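Oligopeptide ABC transporter OppAIV (PDB 4GL8) probably binds oligopeptides outside the cytoplasmic membrane and hands them to an ABC transporter for uptake. Local coordinates at residues R118-E123 against E140-G145; D278-M283 against S501-N506; D507-W512 against S523-I528. One frame throughout, in Å; residues are numbered along the deposited sequence.

Interaction 1 of 3, residues R118-E123 against E140-G145; sequences RILDKE and EEYFDG
Lys122 and Phe143 meet with the lysine chain and the phenyl side chain crossing at about a right angle. Lys122 CE comes to 3.5 Å from Phe143 CE1, and Lys122 CG lies near Phe143 CZ. The lysine gets there because its chain bends at chi3 (-76°), which brings CE up to the ring obliquely. Its ammonium end stops near the end of helix 139-143: Lys122 NZ is 4.5 Å from Asp144 OD1, too long for a salt bridge, though these opposite charges may attract weakly. Beside this pair, Leu120 CB touches the edge of the Tyr142 ring, 3.7 Å from Tyr142 CD2.

No direct hydrogen bond joins the two segments. One water does the work instead. It donates to Leu120 O at 2.8 Å and to Phe143 O at 3.0 Å, and accepts from Lys122 N at 2.9 Å. The water thus links two carbonyls and one backbone N-H.

Each segment is also shaped from within. Asp121 OD1 takes the N-H of Glu123 in an Asx turn, and Gly145 closes helix 139-143 with a Schellman motif.

The contact lies at the protein surface, where the end of helix 109-119 meets the end of helix 139-143. Helix 129-135 touches both segments: Ile132 touches Leu120, Val129 touches Phe143, and Lys133 makes a cation-pi contact with the Phe143 ring.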
loop_
_atom_site.group_PDB
_atom_site.type_symbol
_atom_site.label_atom_id
_atom_site.label_comp_id
_atom_site.label_asym_id
_atom_site.label_seq_id
_atom_site.Cartn_x
_atom_site.Cartn_y
_atom_site.Cartn_z
ATOM N N ARG A 118 4.162 17.744 12.319
ATOM C CA ARG A 118 5.395 16.991 12.010
ATOM C C ARG A 118 5.413 16.443 10.572
ATOM O O ARG A 118 6.433 16.576 9.895
ATOM C CB ARG A 118 5.611 15.841 13.011
ATOM C CG ARG A 118 6.732 14.854 12.646
ATOM C CD ARG A 118 6.900 13.810 13.746
ATOM N NE ARG A 118 8.080 12.970 13.584
ATOM C CZ ARG A 118 8.092 11.699 13.159
ATOM N NH1 ARG A 118 6.965 11.058 12.799
ATOM N NH2 ARG A 118 9.261 11.046 13.087
ATOM N N ILE A 119 4.338 15.810 10.088
ATOM C CA ILE A 119 4.416 15.228 8.745
ATOM C C ILE A 119 4.448 16.314 7.670
ATOM O O ILE A 119 4.938 16.082 6.578
ATOM C CB ILE A 119 3.323 14.181 8.448
ATOM C CG1 ILE A 119 3.663 13.422 7.174
ATOM C CG2 ILE A 119 1.942 14.832 8.334
ATOM C CD1 ILE A 119 2.778 12.219 6.955
ATOM N N LEU A 120 3.969 17.512 8.008
ATOM C CA LEU A 120 4.013 18.654 7.095
ATOM C C LEU A 120 5.284 19.468 7.236
ATOM O O LEU A 120 5.402 20.532 6.618
ATOM C CB LEU A 120 2.792 19.545 7.309
ATOM C CG LEU A 120 1.486 18.889 6.851
ATOM C CD1 LEU A 120 0.270 19.559 7.480
ATOM C CD2 LEU A 120 1.383 18.933 5.338
ATOM N N ASP A 121 6.224 18.971 8.043
ATOM C CA ASP A 121 7.560 19.512 8.125
ATOM C C ASP A 121 8.430 18.835 7.079
ATOM O O ASP A 121 8.598 17.620 7.103
ATOM C CB ASP A 121 8.166 19.240 9.505
ATOM C CG ASP A 121 9.436 20.062 9.769
ATOM O OD1 ASP A 121 10.069 20.573 8.804
ATOM O OD2 ASP A 121 9.784 20.202 10.961
ATOM N N LYS A 122 9.005 19.636 6.191
ATOM C CA LYS A 122 9.935 19.156 5.168
ATOM C C LYS A 122 11.041 18.278 5.773
ATOM O O LYS A 122 11.404 17.254 5.184
ATOM C CB LYS A 122 10.536 20.347 4.431
ATOM C CG LYS A 122 11.041 20.079 3.024
ATOM C CD LYS A 122 11.206 21.402 2.256
ATOM C CE LYS A 122 9.854 21.963 1.800
ATOM N NZ LYS A 122 9.922 23.302 1.140
ATOM N N GLU A 123 11.524 18.623 6.966
ATOM C CA GLU A 123 12.688 17.930 7.560
ATOM C C GLU A 123 12.413 16.486 7.950
ATOM O O GLU A 123 13.339 15.687 8.033
ATOM C CB GLU A 123 13.254 18.702 8.769
ATOM N N GLU A 140 -0.510 22.401 1.563
ATOM C CA GLU A 140 0.583 22.601 0.616
ATOM C C GLU A 140 1.338 23.928 0.873
ATOM O O GLU A 140 2.564 24.001 0.812
ATOM C CB GLU A 140 0.028 22.575 -0.795
ATOM C CG GLU A 140 1.087 22.549 -1.869
ATOM C CD GLU A 140 0.478 22.419 -3.243
ATOM O OE1 GLU A 140 -0.772 22.573 -3.371
ATOM O OE2 GLU A 140 1.258 22.177 -4.192
ATOM N N GLU A 141 0.574 24.959 1.185
ATOM C CA GLU A 141 1.109 26.278 1.409
ATOM C C GLU A 141 1.855 26.289 2.720
ATOM O O GLU A 141 2.953 26.818 2.808
ATOM C CB GLU A 141 -0.026 27.298 1.445
ATOM C CG GLU A 141 -0.611 27.593 0.076
ATOM C CD GLU A 141 -1.731 26.661 -0.369
ATOM O OE1 GLU A 141 -1.970 25.586 0.241
ATOM O OE2 GLU A 141 -2.361 27.015 -1.383
ATOM N N TYR A 142 1.277 25.682 3.743
ATOM C CA TYR A 142 2.003 25.524 4.984
ATOM C C TYR A 142 3.370 24.810 4.774
ATOM O O TYR A 142 4.378 25.263 5.265
ATOM C CB TYR A 142 1.149 24.761 6.004
ATOM C CG TYR A 142 1.919 24.515 7.268
ATOM C CD1 TYR A 142 2.147 25.545 8.157
ATOM C CD2 TYR A 142 2.440 23.252 7.559
ATOM C CE1 TYR A 142 2.863 25.336 9.315
ATOM C CE2 TYR A 142 3.153 23.030 8.708
ATOM C CZ TYR A 142 3.350 24.072 9.586
ATOM O OH TYR A 142 4.078 23.878 10.709
ATOM N N PHE A 143 3.365 23.690 4.058
ATOM C CA PHE A 143 4.561 22.870 3.806
ATOM C C PHE A 143 5.653 23.631 3.086
ATOM O O PHE A 143 6.849 23.455 3.395
ATOM C CB PHE A 143 4.158 21.620 2.985
ATOM C CG PHE A 143 5.316 20.800 2.446
ATOM C CD1 PHE A 143 5.867 21.080 1.203
ATOM C CD2 PHE A 143 5.826 19.731 3.168
ATOM C CE1 PHE A 143 6.921 20.328 0.701
ATOM C CE2 PHE A 143 6.867 18.965 2.671
ATOM C CZ PHE A 143 7.418 19.257 1.445
ATOM N N ASP A 144 5.235 24.455 2.122
ATOM C CA ASP A 144 6.127 25.302 1.341
ATOM C C ASP A 144 6.542 26.550 2.083
ATOM O O ASP A 144 7.260 27.353 1.526
ATOM C CB ASP A 144 5.438 25.781 0.057
ATOM C CG ASP A 144 5.227 24.675 -0.948
ATOM O OD1 ASP A 144 5.821 23.588 -0.796
ATOM O OD2 ASP A 144 4.460 24.911 -1.910
ATOM N N GLY A 145 6.070 26.759 3.306
ATOM C CA GLY A 145 6.449 27.954 4.058
ATOM C C GLY A 145 5.688 29.224 3.709
ATOM O O GLY A 145 6.180 30.322 3.981
HETATM O O HOH W 1 7.597 22.109 5.956
#

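Interaction 2 of 3, residues D278-M283 against S501-N506; sequences DDYYSM and SYLFRN
Tyr281 reaches along its neighbour strand and ends at Asn506, with the phenol ring and the side-chain amide turned 60° apart. Asn506 ND2 gives one N-H to Tyr281 OH at 2.9 Å and the other to Asp278 O at 3.0 Å. Both partners lie close to the amide plane, which should fix the rotation of the amide. The Tyr281 ring also passes Phe504, with Tyr281 CE1 4.0 Å from Phe504 CB.

Tyr280 and Ser501 lie on the other face. The phenol swings out opposite the backbone N (chi1 173°), which lets Tyr280 OH meet Ser501 OG at 2.5 Å, a short hydrogen bond. Leu503 CD2 sits at the edge of the same ring and also touches Asp279 OD2. That carboxylate hydrogen-bonds Tyr254 OH and forms a salt bridge with Arg277.

Between the faces runs an antiparallel ladder. Tyr281 and Tyr502 form its hydrogen-bonded pair, and Phe504 N donates to Asp279 O at 3.1 Å.

Strand 280-285 thus pairs with the end of strand 492-504, which bonds to Ile262 and Lys264 along its other edge. Helices 247-255 and 271-274 cover the face of Tyr280 and Leu503, while Trp512 packs against the rings of Tyr281, Tyr502 and Phe504.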
loop_
_atom_site.group_PDB
_atom_site.type_symbol
_atom_site.label_atom_id
_atom_site.label_comp_id
_atom_site.label_asym_id
_atom_site.label_seq_id
_atom_site.Cartn_x
_atom_site.Cartn_y
_atom_site.Cartn_z
ATOM N N ASP A 278 -8.288 -26.936 4.385
ATOM C CA ASP A 278 -9.382 -26.292 5.078
ATOM C C ASP A 278 -8.931 -25.008 5.779
ATOM O O ASP A 278 -9.765 -24.234 6.265
ATOM C CB ASP A 278 -9.978 -27.268 6.082
ATOM C CG ASP A 278 -10.513 -28.559 5.413
ATOM O OD1 ASP A 278 -10.813 -28.564 4.184
ATOM O OD2 ASP A 278 -10.642 -29.566 6.136
ATOM N N ASP A 279 -7.618 -24.783 5.824
ATOM C CA ASP A 279 -7.066 -23.617 6.497
ATOM C C ASP A 279 -6.478 -22.624 5.503
ATOM O O ASP A 279 -5.743 -21.735 5.896
ATOM C CB ASP A 279 -6.046 -24.039 7.570
ATOM C CG ASP A 279 -4.859 -24.793 7.005
ATOM O OD1 ASP A 279 -4.030 -25.269 7.818
ATOM O OD2 ASP A 279 -4.731 -24.920 5.761
ATOM N N TYR A 280 -6.820 -22.784 4.226
ATOM C CA TYR A 280 -6.369 -21.892 3.160
ATOM C C TYR A 280 -7.489 -20.929 2.809
ATOM O O TYR A 280 -8.661 -21.319 2.746
ATOM C CB TYR A 280 -5.973 -22.689 1.908
ATOM C CG TYR A 280 -5.652 -21.849 0.678
ATOM C CD1 TYR A 280 -4.374 -21.332 0.476
ATOM C CD2 TYR A 280 -6.630 -21.593 -0.296
ATOM C CE1 TYR A 280 -4.070 -20.563 -0.648
ATOM C CE2 TYR A 280 -6.341 -20.837 -1.421
ATOM C CZ TYR A 280 -5.056 -20.324 -1.588
ATOM O OH TYR A 280 -4.769 -19.579 -2.683
ATOM N N TYR A 281 -7.106 -19.683 2.563
ATOM C CA TYR A 281 -8.029 -18.616 2.228
ATOM C C TYR A 281 -7.483 -17.854 1.034
ATOM O O TYR A 281 -6.280 -17.854 0.787
ATOM C CB TYR A 281 -8.131 -17.636 3.367
ATOM C CG TYR A 281 -8.766 -18.156 4.629
ATOM C CD1 TYR A 281 -8.081 -19.040 5.465
ATOM C CD2 TYR A 281 -10.031 -17.721 5.027
ATOM C CE1 TYR A 281 -8.651 -19.497 6.643
ATOM C CE2 TYR A 281 -10.598 -18.176 6.211
ATOM C CZ TYR A 281 -9.897 -19.067 7.011
ATOM O OH TYR A 281 -10.444 -19.512 8.190
ATOM N N SER A 282 -8.374 -17.192 0.314
ATOM C CA SER A 282 -7.988 -16.488 -0.892
ATOM C C SER A 282 -9.035 -15.453 -1.203
ATOM O O SER A 282 -10.233 -15.719 -1.069
ATOM C CB SER A 282 -7.867 -17.469 -2.067
ATOM O OG SER A 282 -7.423 -16.765 -3.200
ATOM N N MET A 283 -8.588 -14.274 -1.611
ATOM C CA MET A 283 -9.508 -13.219 -1.980
ATOM C C MET A 283 -8.892 -12.273 -2.977
ATOM O O MET A 283 -7.704 -11.966 -2.883
ATOM C CB MET A 283 -9.929 -12.420 -0.743
ATOM C CG MET A 283 -11.101 -11.494 -1.015
ATOM S SD MET A 283 -11.746 -10.690 0.444
ATOM C CE MET A 283 -12.763 -11.993 1.147
ATOM N N SER A 501 -3.163 -14.911 -0.912
ATOM C CA SER A 501 -3.382 -16.233 -0.336
ATOM C C SER A 501 -3.011 -16.200 1.144
ATOM O O SER A 501 -2.137 -15.445 1.538
ATOM C CB SER A 501 -2.518 -17.256 -1.078
ATOM O OG SER A 501 -3.135 -17.683 -2.283
ATOM N N TYR A 502 -3.707 -16.974 1.973
ATOM C CA TYR A 502 -3.400 -17.016 3.415
ATOM C C TYR A 502 -3.571 -18.409 3.987
ATOM O O TYR A 502 -4.427 -19.188 3.506
ATOM C CB TYR A 502 -4.323 -16.087 4.215
ATOM C CG TYR A 502 -4.524 -14.716 3.639
ATOM C CD1 TYR A 502 -3.881 -13.596 4.198
ATOM C CD2 TYR A 502 -5.374 -14.519 2.550
ATOM C CE1 TYR A 502 -4.066 -12.340 3.672
ATOM C CE2 TYR A 502 -5.562 -13.260 2.018
ATOM C CZ TYR A 502 -4.909 -12.173 2.580
ATOM O OH TYR A 502 -5.106 -10.919 2.052
ATOM N N LEU A 503 -2.767 -18.716 5.010
ATOM C CA LEU A 503 -2.997 -19.884 5.862
ATOM C C LEU A 503 -3.261 -19.362 7.254
ATOM O O LEU A 503 -2.542 -18.496 7.738
ATOM C CB LEU A 503 -1.792 -20.844 5.882
ATOM C CG LEU A 503 -1.465 -21.530 4.548
ATOM C CD1 LEU A 503 -0.065 -22.131 4.574
ATOM C CD2 LEU A 503 -2.489 -22.601 4.217
ATOM N N PHE A 504 -4.277 -19.914 7.906
ATOM C CA PHE A 504 -4.704 -19.475 9.241
ATOM C C PHE A 504 -5.313 -20.685 9.944
ATOM O O PHE A 504 -6.174 -21.356 9.392
ATOM C CB PHE A 504 -5.710 -18.335 9.082
ATOM C CG PHE A 504 -6.344 -17.863 10.363
ATOM C CD1 PHE A 504 -5.691 -16.951 11.194
ATOM C CD2 PHE A 504 -7.622 -18.254 10.693
ATOM C CE1 PHE A 504 -6.295 -16.489 12.359
ATOM C CE2 PHE A 504 -8.230 -17.803 11.863
ATOM C CZ PHE A 504 -7.568 -16.915 12.696
ATOM N N ARG A 505 -4.835 -20.951 11.154
ATOM C CA ARG A 505 -5.238 -22.103 11.947
ATOM C C ARG A 505 -6.631 -21.890 12.547
ATOM O O ARG A 505 -6.779 -21.553 13.735
ATOM C CB ARG A 505 -4.183 -22.367 13.034
ATOM C CG ARG A 505 -2.870 -22.949 12.486
ATOM C CD ARG A 505 -3.022 -24.396 12.011
ATOM N NE ARG A 505 -3.565 -25.290 13.055
ATOM C CZ ARG A 505 -2.856 -25.885 14.022
ATOM N NH1 ARG A 505 -1.531 -25.736 14.129
ATOM N NH2 ARG A 505 -3.484 -26.619 14.918
ATOM N N ASN A 506 -7.650 -22.051 11.692
ATOM C CA ASN A 506 -9.041 -21.844 12.095
ATOM C C ASN A 506 -9.590 -22.940 13.027
ATOM O O ASN A 506 -10.670 -22.779 13.572
ATOM C CB ASN A 506 -9.970 -21.619 10.880
ATOM C CG ASN A 506 -9.864 -22.720 9.826
ATOM O OD1 ASN A 506 -9.529 -23.858 10.135
ATOM N ND2 ASN A 506 -10.139 -22.374 8.574
#

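Interaction 3 of 3, residues D507-W512 against S523-I528; sequences DKWKGW and SEIKPI
Trp509 and Ile525 form the apolar centre of a small two-stranded antiparallel ribbon close to the C-terminus. The two side chains cross at about a right angle. The methyl Ile525 CG2 reaches the six-membered part of the indole, 3.5 Å from Trp509 CE3. It is the branch anti to the backbone N that makes this touch. The other branch turns to the next aromatic residue, with Ile525 CG1 4.1 Å from Trp512 CB. Pro527 continues the apolar patch, its ring atom CD lying near Trp509 CZ3. Phe504 of strand 492-504 touches both Trp509 and Ile525, and Phe32 meets the Trp509 ring edge-to-face.

Around this centre lies the backbone pairing. Lys510 and Lys526 are the hydrogen-bonded pair. Lys510 N donates to Lys526 O at 2.8 Å. The return bond runs from Lys526 N to Lys510 O at 3.0 Å. Gly511 follows with positive phi. Its CA makes a CA-H...O contact with the neighbouring strand's approach, Gly511 CA lying 3.5 Å from Glu524 O.

The polar edge has its partners elsewhere. Lys508 NZ forms a salt bridge with Asp260 OD1, and Trp509 NE1 a hydrogen bond with the same atom, which ties segment 507-512 to Asp260. Glu524 forms a salt bridge with Arg75, and Asp507 one with Arg505. Lys510 is extended beyond CG and stretches out across the direction of strand 526-527, with Lys510 CG 3.6 Å from Lys526 O.

At the far end, Ile528 is the last residue modelled. Its backbone N bonds to Lys508 O at 3.0 Å, and its methyl CD1 lies 3.2 Å from Asp507 O.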
loop_
_atom_site.group_PDB
_atom_site.type_symbol
_atom_site.label_atom_id
_atom_site.label_comp_id
_atom_site.label_asym_id
_atom_site.label_seq_id
_atom_site.Cartn_x
_atom_site.Cartn_y
_atom_site.Cartn_z
ATOM N N ASP A 507 -8.840 -24.032 13.218
ATOM C CA ASP A 507 -9.121 -24.985 14.305
ATOM C C ASP A 507 -8.719 -24.501 15.723
ATOM O O ASP A 507 -9.155 -25.082 16.722
ATOM C CB ASP A 507 -8.393 -26.298 14.026
ATOM C CG ASP A 507 -6.886 -26.114 13.985
ATOM O OD1 ASP A 507 -6.416 -25.154 13.322
ATOM O OD2 ASP A 507 -6.179 -26.903 14.643
ATOM N N LYS A 508 -7.872 -23.472 15.803
ATOM C CA LYS A 508 -7.407 -22.904 17.075
ATOM C C LYS A 508 -7.997 -21.517 17.338
ATOM O O LYS A 508 -8.301 -21.169 18.479
ATOM C CB LYS A 508 -5.886 -22.727 17.061
ATOM C CG LYS A 508 -5.078 -24.001 17.165
ATOM C CD LYS A 508 -3.574 -23.689 17.095
ATOM C CE LYS A 508 -2.990 -23.176 18.416
ATOM N NZ LYS A 508 -1.553 -22.764 18.294
ATOM N N TRP A 509 -8.102 -20.711 16.283
ATOM C CA TRP A 509 -8.524 -19.336 16.405
ATOM C C TRP A 509 -9.770 -18.989 15.595
ATOM O O TRP A 509 -10.097 -19.650 14.603
ATOM C CB TRP A 509 -7.391 -18.438 15.953
ATOM C CG TRP A 509 -6.075 -18.789 16.571
ATOM C CD1 TRP A 509 -5.087 -19.543 16.015
ATOM C CD2 TRP A 509 -5.615 -18.415 17.854
ATOM N NE1 TRP A 509 -4.025 -19.642 16.870
ATOM C CE2 TRP A 509 -4.327 -18.955 18.010
ATOM C CE3 TRP A 509 -6.158 -17.659 18.891
ATOM C CZ2 TRP A 509 -3.574 -18.757 19.155
ATOM C CZ3 TRP A 509 -5.408 -17.467 20.036
ATOM C CH2 TRP A 509 -4.133 -18.009 20.159
ATOM N N LYS A 510 -10.456 -17.940 16.046
ATOM C CA LYS A 510 -11.463 -17.255 15.267
ATOM C C LYS A 510 -11.163 -15.766 15.348
ATOM O O LYS A 510 -10.223 -15.357 16.043
ATOM C CB LYS A 510 -12.859 -17.539 15.817
ATOM C CG LYS A 510 -13.104 -17.084 17.255
ATOM C CD LYS A 510 -14.549 -17.355 17.654
ATOM C CE LYS A 510 -14.774 -17.129 19.139
ATOM N NZ LYS A 510 -16.145 -17.536 19.549
ATOM N N GLY A 511 -11.967 -14.976 14.646
ATOM C CA GLY A 511 -11.893 -13.528 14.722
ATOM C C GLY A 511 -11.059 -12.844 13.664
ATOM O O GLY A 511 -10.735 -11.646 13.820
ATOM N N TRP A 512 -10.686 -13.593 12.624
ATOM C CA TRP A 512 -9.987 -13.074 11.462
ATOM C C TRP A 512 -10.597 -13.592 10.161
ATOM O O TRP A 512 -11.033 -14.723 10.064
ATOM C CB TRP A 512 -8.518 -13.455 11.471
ATOM C CG TRP A 512 -7.811 -13.043 10.196
ATOM C CD1 TRP A 512 -7.279 -11.823 9.910
ATOM C CD2 TRP A 512 -7.600 -13.852 9.035
ATOM N NE1 TRP A 512 -6.761 -11.812 8.640
ATOM C CE2 TRP A 512 -6.936 -13.051 8.084
ATOM C CE3 TRP A 512 -7.909 -15.181 8.707
ATOM C CZ2 TRP A 512 -6.565 -13.536 6.816
ATOM C CZ3 TRP A 512 -7.542 -15.660 7.458
ATOM C CH2 TRP A 512 -6.876 -14.834 6.526
ATOM N N SER A 523 -6.213 -7.870 17.057
ATOM C CA SER A 523 -6.699 -7.854 18.449
ATOM C C SER A 523 -8.070 -8.499 18.618
ATOM O O SER A 523 -8.445 -8.820 19.740
ATOM C CB SER A 523 -6.770 -6.446 19.019
ATOM O OG SER A 523 -7.938 -5.800 18.568
ATOM N N GLU A 524 -8.817 -8.653 17.518
ATOM C CA GLU A 524 -10.114 -9.320 17.552
ATOM C C GLU A 524 -9.982 -10.845 17.471
ATOM O O GLU A 524 -11.001 -11.560 17.513
ATOM C CB GLU A 524 -11.011 -8.795 16.430
ATOM C CG GLU A 524 -11.379 -7.331 16.648
ATOM C CD GLU A 524 -12.453 -6.818 15.701
ATOM O OE1 GLU A 524 -12.896 -7.601 14.816
ATOM O OE2 GLU A 524 -12.840 -5.624 15.841
ATOM N N ILE A 525 -8.751 -11.356 17.363
ATOM C CA ILE A 525 -8.560 -12.803 17.365
ATOM C C ILE A 525 -8.840 -13.362 18.761
ATOM O O ILE A 525 -8.420 -12.774 19.771
ATOM C CB ILE A 525 -7.163 -13.206 16.857
ATOM C CG1 ILE A 525 -7.123 -13.049 15.328
ATOM C CG2 ILE A 525 -6.847 -14.649 17.249
ATOM C CD1 ILE A 525 -5.745 -13.116 14.712
ATOM N N LYS A 526 -9.585 -14.468 18.803
ATOM C CA LYS A 526 -9.822 -15.212 20.022
ATOM C C LYS A 526 -9.643 -16.716 19.771
ATOM O O LYS A 526 -9.836 -17.183 18.651
ATOM C CB LYS A 526 -11.241 -14.971 20.524
ATOM C CG LYS A 526 -11.677 -13.515 20.526
ATOM C CD LYS A 526 -13.040 -13.397 21.182
ATOM C CE LYS A 526 -13.713 -12.066 20.922
ATOM N NZ LYS A 526 -12.785 -10.901 21.057
ATOM N N PRO A 527 -9.304 -17.489 20.827
ATOM C CA PRO A 527 -9.303 -18.960 20.706
ATOM C C PRO A 527 -10.727 -19.486 20.558
ATOM O O PRO A 527 -11.655 -18.796 20.978
ATOM C CB PRO A 527 -8.698 -19.414 22.037
ATOM C CG PRO A 527 -9.091 -18.345 23.004
ATOM C CD PRO A 527 -9.070 -17.056 22.220
ATOM N N ILE A 528 -10.904 -20.673 19.967
ATOM C CA ILE A 528 -12.248 -21.238 19.803
ATOM C C ILE A 528 -12.833 -21.843 21.099
ATOM O O ILE A 528 -12.166 -22.582 21.828
ATOM C CB ILE A 528 -12.336 -22.265 18.637
ATOM C CG1 ILE A 528 -11.546 -23.545 18.920
ATOM C CG2 ILE A 528 -11.861 -21.658 17.321
ATOM C CD1 ILE A 528 -11.998 -24.723 18.060
#

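Overall arrangement
Interactions 2 and 3 are neighbours, with centres 13 Å apart. The chain passes directly from 501-506 into 507-512, so strand 492-504 leads into the C-terminal ribbon. Aromatic packing joins them: Phe504 CG is 3.5 Å from Trp512 CE3, Phe504 CZ is 3.6 Å from Trp509 CB, and Tyr502 CB is 3.7 Å from Trp512 CH2. Interaction 1 stands apart. Its centre is about 43 Å from that of interaction 2, across the centre of the chain, and about 42 Å from that of interaction 3. It shares no touching atoms with either. The three contacts follow one another in sequence, and interactions 1 and 3 are both surface contacts.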